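PDB 1KKO: methylaspartate ammonia-lyase from Citrobacter amalonaticus, which catalyses the reversible, magnesium-dependent anti elimination of ammonia from L-threo-3-methylaspartate to give mesaconate, a step in glutamate degradation. Local coordinates for residues 114-119 with 124-129; 340-345 with 372-377. All coordinates share one frame; numbering follows the deposited sequence.

How the contacts relate
Contact 1 comes first along the chain and lies in the N-terminal part, where the end of helix 110-118 meets the strand 124-125 and the start of helix 128-146. Contact 2 joins helix 339-351 to helix 365-378, two successive helices of the C-terminal TIM barrel. Their centres are about 18 Å apart, and they share no helix or strand. They nevertheless meet: the side chains of D117 and N340 lie against each other, and D117 also reaches, by a hydrogen bond, the backbone just before helix 339-351. Through that bond helix 110-118 is fastened to the barrel, joining the two parts that an enolase-superfamily enzyme combines in one chain.

Contact 1: residues 114-119 with 124-129; sequences RFFDKL and NLLHTA
L126 and L119 meet through both apolar and polar atoms. On the apolar side, CD1 of L126 lies 4.1 Å from CD2 of L119 and comes to the edge of the F116 ring, 4.4 Å from its CD1. These groups join an oily layer continued by I97, L101 and F92 of helix 86-101 and by L134 and L138 of helix 128-146. L125 differs: with CG anti to the carbonyl carbon (chi1 -81°) and CD1 extended (chi2 179°), CD2 is the branch turned to the backbone carbonyls, 3.6 Å from both D117 O and K118 O.

The polar contacts are made by the backbone. L126 N gives L119 O only a weak bond, 3.4 Å long and bent to 140°, while CA of L125 directs a C-H at the same oxygen from 3.4 Å. A water accepts from L126 N at 3.0 Å and donates to F116 O at 2.8 Å.

Beyond the pair, D117 OD1 forms a salt bridge with R131 and accepts from G337 N. The water probably serves the helix carbonyl F116 O, and L126 N is shared between that water and, weakly, L119 O; a backbone-and-water linkage thus runs beside the buried methyl of L126.

Contact 2: residues 340-345 with 372-377; sequences NIVDAV and VHVALA
Two neighbouring helices in the outer layer of a TIM barrel meet here, 339-351 and 365-378, separated in the chain by the barrel strand 354-357. This is the helix-to-helix contact expected of successive beta-alpha units, and it is wholly apolar and buried.

V374 carries one side of it and I341 with V342 the other. The nearest CA atoms are those of V342 and V374, 6.5 Å apart. All three residues are beta-branched, and each therefore puts a methyl close to its own backbone, which suits helices that come this near. V374 has CG1 anti to the backbone N (chi1 168°), which sends that methyl across to the other helix, and the side chain of I341 crosses it at about a right angle. V342 instead offers its CG2, the branch beside the backbone N, and its side chain meets V374 at a slant.

I341 and V374 both also rest on Q357, in the strand between the helices, while V342 packs on V154 of helix 150-157 and on W158. The interface therefore backs onto the barrel wall on one side and onto helix 150-157 on another. The side chain of I341 is about 9 Å from that of K331, the catalytic proton acceptor. A single methyl, V374 CG1, makes both close approaches: 3.7 Å to I341 CG2 and 3.9 Å to V342 CG2.

Contact 1: residues 114-119 with 124-129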
# COMPACT_ATOMS: atom_id res chain seq x y z
N ARG A 114 8.03 25.06 -12.84
CA ARG A 114 9.23 25.41 -13.58
C ARG A 114 10.29 26.06 -12.70
O ARG A 114 11.48 25.75 -12.81
CB ARG A 114 8.89 26.36 -14.72
CG ARG A 114 8.23 25.69 -15.91
CD ARG A 114 8.17 26.60 -17.13
NE ARG A 114 7.16 27.65 -16.96
CZ ARG A 114 5.95 27.61 -17.50
NH1 ARG A 114 5.59 26.61 -18.28
NH2 ARG A 114 5.09 28.60 -17.26
N PHE A 115 9.86 26.92 -11.78
CA PHE A 115 10.80 27.59 -10.91
C PHE A 115 11.62 26.59 -10.12
O PHE A 115 12.84 26.63 -10.11
CB PHE A 115 10.10 28.57 -9.97
CG PHE A 115 11.01 29.13 -8.92
CD1 PHE A 115 11.82 30.21 -9.20
CD2 PHE A 115 11.07 28.56 -7.67
CE1 PHE A 115 12.66 30.71 -8.24
CE2 PHE A 115 11.92 29.06 -6.71
CZ PHE A 115 12.71 30.15 -7.01
N PHE A 116 10.94 25.66 -9.46
CA PHE A 116 11.66 24.67 -8.68
C PHE A 116 12.38 23.64 -9.53
O PHE A 116 13.37 23.08 -9.08
CB PHE A 116 10.74 23.99 -7.66
CG PHE A 116 10.33 24.92 -6.56
CD1 PHE A 116 11.24 25.27 -5.59
CD2 PHE A 116 9.08 25.48 -6.54
CE1 PHE A 116 10.88 26.16 -4.59
CE2 PHE A 116 8.72 26.38 -5.54
CZ PHE A 116 9.62 26.71 -4.57
N ASP A 117 11.92 23.42 -10.75
CA ASP A 117 12.57 22.43 -11.60
C ASP A 117 13.95 22.88 -12.06
O ASP A 117 14.77 22.03 -12.38
CB ASP A 117 11.73 22.09 -12.82
CG ASP A 117 11.92 20.67 -13.26
OD1 ASP A 117 11.82 19.75 -12.41
OD2 ASP A 117 12.17 20.39 -14.44
N LYS A 118 14.18 24.19 -12.09
CA LYS A 118 15.43 24.78 -12.59
C LYS A 118 16.27 25.45 -11.51
O LYS A 118 17.37 25.96 -11.78
CB LYS A 118 15.11 25.81 -13.67
CG LYS A 118 14.57 25.22 -14.96
CD LYS A 118 13.07 25.02 -14.94
CE LYS A 118 12.49 25.25 -16.31
NZ LYS A 118 13.42 24.80 -17.40
N LEU A 119 15.78 25.45 -10.28
CA LEU A 119 16.48 26.04 -9.16
C LEU A 119 17.81 25.34 -8.86
O LEU A 119 17.88 24.13 -8.84
CB LEU A 119 15.58 25.97 -7.93
CG LEU A 119 16.11 26.70 -6.71
CD1 LEU A 119 16.17 28.20 -6.94
CD2 LEU A 119 15.24 26.38 -5.50
N ASN A 124 23.95 23.19 -7.79
CA ASN A 124 23.31 21.95 -8.20
C ASN A 124 21.80 22.03 -8.27
O ASN A 124 21.18 22.59 -7.37
CB ASN A 124 23.68 20.87 -7.19
CG ASN A 124 25.17 20.66 -7.13
OD1 ASN A 124 25.83 20.61 -8.15
ND2 ASN A 124 25.70 20.54 -5.92
N LEU A 125 21.23 21.47 -9.34
CA LEU A 125 19.78 21.38 -9.45
C LEU A 125 19.31 20.58 -8.27
O LEU A 125 20.03 19.73 -7.75
CB LEU A 125 19.31 20.62 -10.71
CG LEU A 125 19.25 21.31 -12.07
CD1 LEU A 125 18.77 20.30 -13.10
CD2 LEU A 125 18.34 22.55 -12.07
N LEU A 126 18.10 20.86 -7.84
CA LEU A 126 17.52 20.07 -6.79
C LEU A 126 17.45 18.60 -7.22
O LEU A 126 17.22 18.29 -8.39
CB LEU A 126 16.12 20.55 -6.48
CG LEU A 126 16.00 21.93 -5.83
CD1 LEU A 126 14.55 22.31 -5.72
CD2 LEU A 126 16.67 21.95 -4.46
N HIS A 127 17.64 17.72 -6.26
CA HIS A 127 17.50 16.29 -6.49
C HIS A 127 16.16 16.06 -7.17
O HIS A 127 15.16 16.71 -6.84
CB HIS A 127 17.56 15.59 -5.14
CG HIS A 127 17.69 14.10 -5.21
ND1 HIS A 127 16.71 13.27 -5.70
CD2 HIS A 127 18.70 13.30 -4.81
CE1 HIS A 127 17.11 12.02 -5.60
NE2 HIS A 127 18.32 12.01 -5.07
N THR A 128 16.10 15.13 -8.11
CA THR A 128 14.84 14.83 -8.78
C THR A 128 13.73 14.51 -7.79
O THR A 128 12.59 14.85 -8.03
CB THR A 128 14.96 13.67 -9.79
OG1 THR A 128 15.63 12.56 -9.18
CG2 THR A 128 15.77 14.09 -11.00
N ALA A 129 14.05 13.84 -6.68
CA ALA A 129 13.04 13.48 -5.68
C ALA A 129 12.41 14.70 -5.05
O ALA A 129 11.24 14.68 -4.72
CB ALA A 129 13.63 12.60 -4.62
O HOH W 1 16.06 22.44 -9.37

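Contact 2: residues 340-345 with 372-377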
# COMPACT_ATOMS: atom_id res chain seq x y z
N ASN A 340 6.94 17.67 -16.13
CA ASN A 340 7.76 16.99 -17.12
C ASN A 340 7.12 15.68 -17.55
O ASN A 340 7.31 15.23 -18.68
CB ASN A 340 9.18 16.73 -16.60
CG ASN A 340 9.96 17.99 -16.34
OD1 ASN A 340 10.61 18.13 -15.29
ND2 ASN A 340 9.91 18.91 -17.27
N ILE A 341 6.38 15.01 -16.66
CA ILE A 341 5.67 13.80 -17.05
C ILE A 341 4.61 14.15 -18.09
O ILE A 341 4.45 13.43 -19.09
CB ILE A 341 4.97 13.11 -15.87
CG1 ILE A 341 5.93 12.76 -14.74
CG2 ILE A 341 4.24 11.86 -16.35
CD1 ILE A 341 5.18 12.44 -13.45
N VAL A 342 3.85 15.20 -17.82
CA VAL A 342 2.80 15.60 -18.75
C VAL A 342 3.42 15.90 -20.11
O VAL A 342 2.96 15.40 -21.13
CB VAL A 342 2.02 16.84 -18.25
CG1 VAL A 342 0.91 17.18 -19.22
CG2 VAL A 342 1.44 16.62 -16.84
N ASP A 343 4.48 16.69 -20.12
CA ASP A 343 5.11 17.04 -21.40
C ASP A 343 5.66 15.80 -22.09
O ASP A 343 5.56 15.68 -23.31
CB ASP A 343 6.22 18.06 -21.17
CG ASP A 343 5.69 19.44 -20.86
OD1 ASP A 343 4.56 19.77 -21.28
OD2 ASP A 343 6.36 20.25 -20.21
N ALA A 344 6.25 14.88 -21.34
CA ALA A 344 6.79 13.67 -21.93
C ALA A 344 5.70 12.80 -22.55
O ALA A 344 5.85 12.30 -23.67
CB ALA A 344 7.56 12.88 -20.90
N VAL A 345 4.60 12.60 -21.83
CA VAL A 345 3.52 11.78 -22.35
C VAL A 345 2.95 12.41 -23.63
O VAL A 345 2.71 11.73 -24.63
CB VAL A 345 2.41 11.59 -21.30
CG1 VAL A 345 1.21 10.95 -21.92
CG2 VAL A 345 2.90 10.76 -20.12
N VAL A 372 -1.87 9.33 -10.75
CA VAL A 372 -3.12 8.98 -11.38
C VAL A 372 -3.76 10.19 -12.07
O VAL A 372 -4.29 10.09 -13.18
CB VAL A 372 -4.11 8.37 -10.36
CG1 VAL A 372 -5.51 8.23 -10.96
CG2 VAL A 372 -3.61 7.01 -9.91
N HIS A 373 -3.69 11.34 -11.42
CA HIS A 373 -4.25 12.56 -12.00
C HIS A 373 -3.48 13.02 -13.22
O HIS A 373 -4.07 13.45 -14.21
CB HIS A 373 -4.34 13.65 -10.96
CG HIS A 373 -5.39 13.38 -9.93
ND1 HIS A 373 -6.61 14.02 -9.91
CD2 HIS A 373 -5.41 12.48 -8.91
CE1 HIS A 373 -7.34 13.53 -8.92
NE2 HIS A 373 -6.63 12.60 -8.29
N VAL A 374 -2.16 12.92 -13.16
CA VAL A 374 -1.35 13.24 -14.31
C VAL A 374 -1.74 12.36 -15.49
O VAL A 374 -1.90 12.86 -16.60
CB VAL A 374 0.12 13.08 -13.96
CG1 VAL A 374 0.99 13.11 -15.20
CG2 VAL A 374 0.52 14.17 -12.95
N ALA A 375 -1.93 11.06 -15.25
CA ALA A 375 -2.25 10.12 -16.31
C ALA A 375 -3.63 10.36 -16.89
O ALA A 375 -3.84 10.30 -18.10
CB ALA A 375 -2.13 8.70 -15.81
N LEU A 376 -4.61 10.61 -16.04
CA LEU A 376 -5.97 10.81 -16.52
C LEU A 376 -6.04 12.01 -17.45
O LEU A 376 -6.86 12.02 -18.37
CB LEU A 376 -6.94 10.98 -15.36
CG LEU A 376 -7.32 9.69 -14.65
CD1 LEU A 376 -8.14 10.00 -13.42
CD2 LEU A 376 -8.08 8.75 -15.59
N ALA A 377 -5.20 13.00 -17.21
CA ALA A 377 -5.14 14.18 -18.05
C ALA A 377 -4.33 13.95 -19.33
O ALA A 377 -4.80 14.27 -20.42
CB ALA A 377 -4.55 15.34 -17.29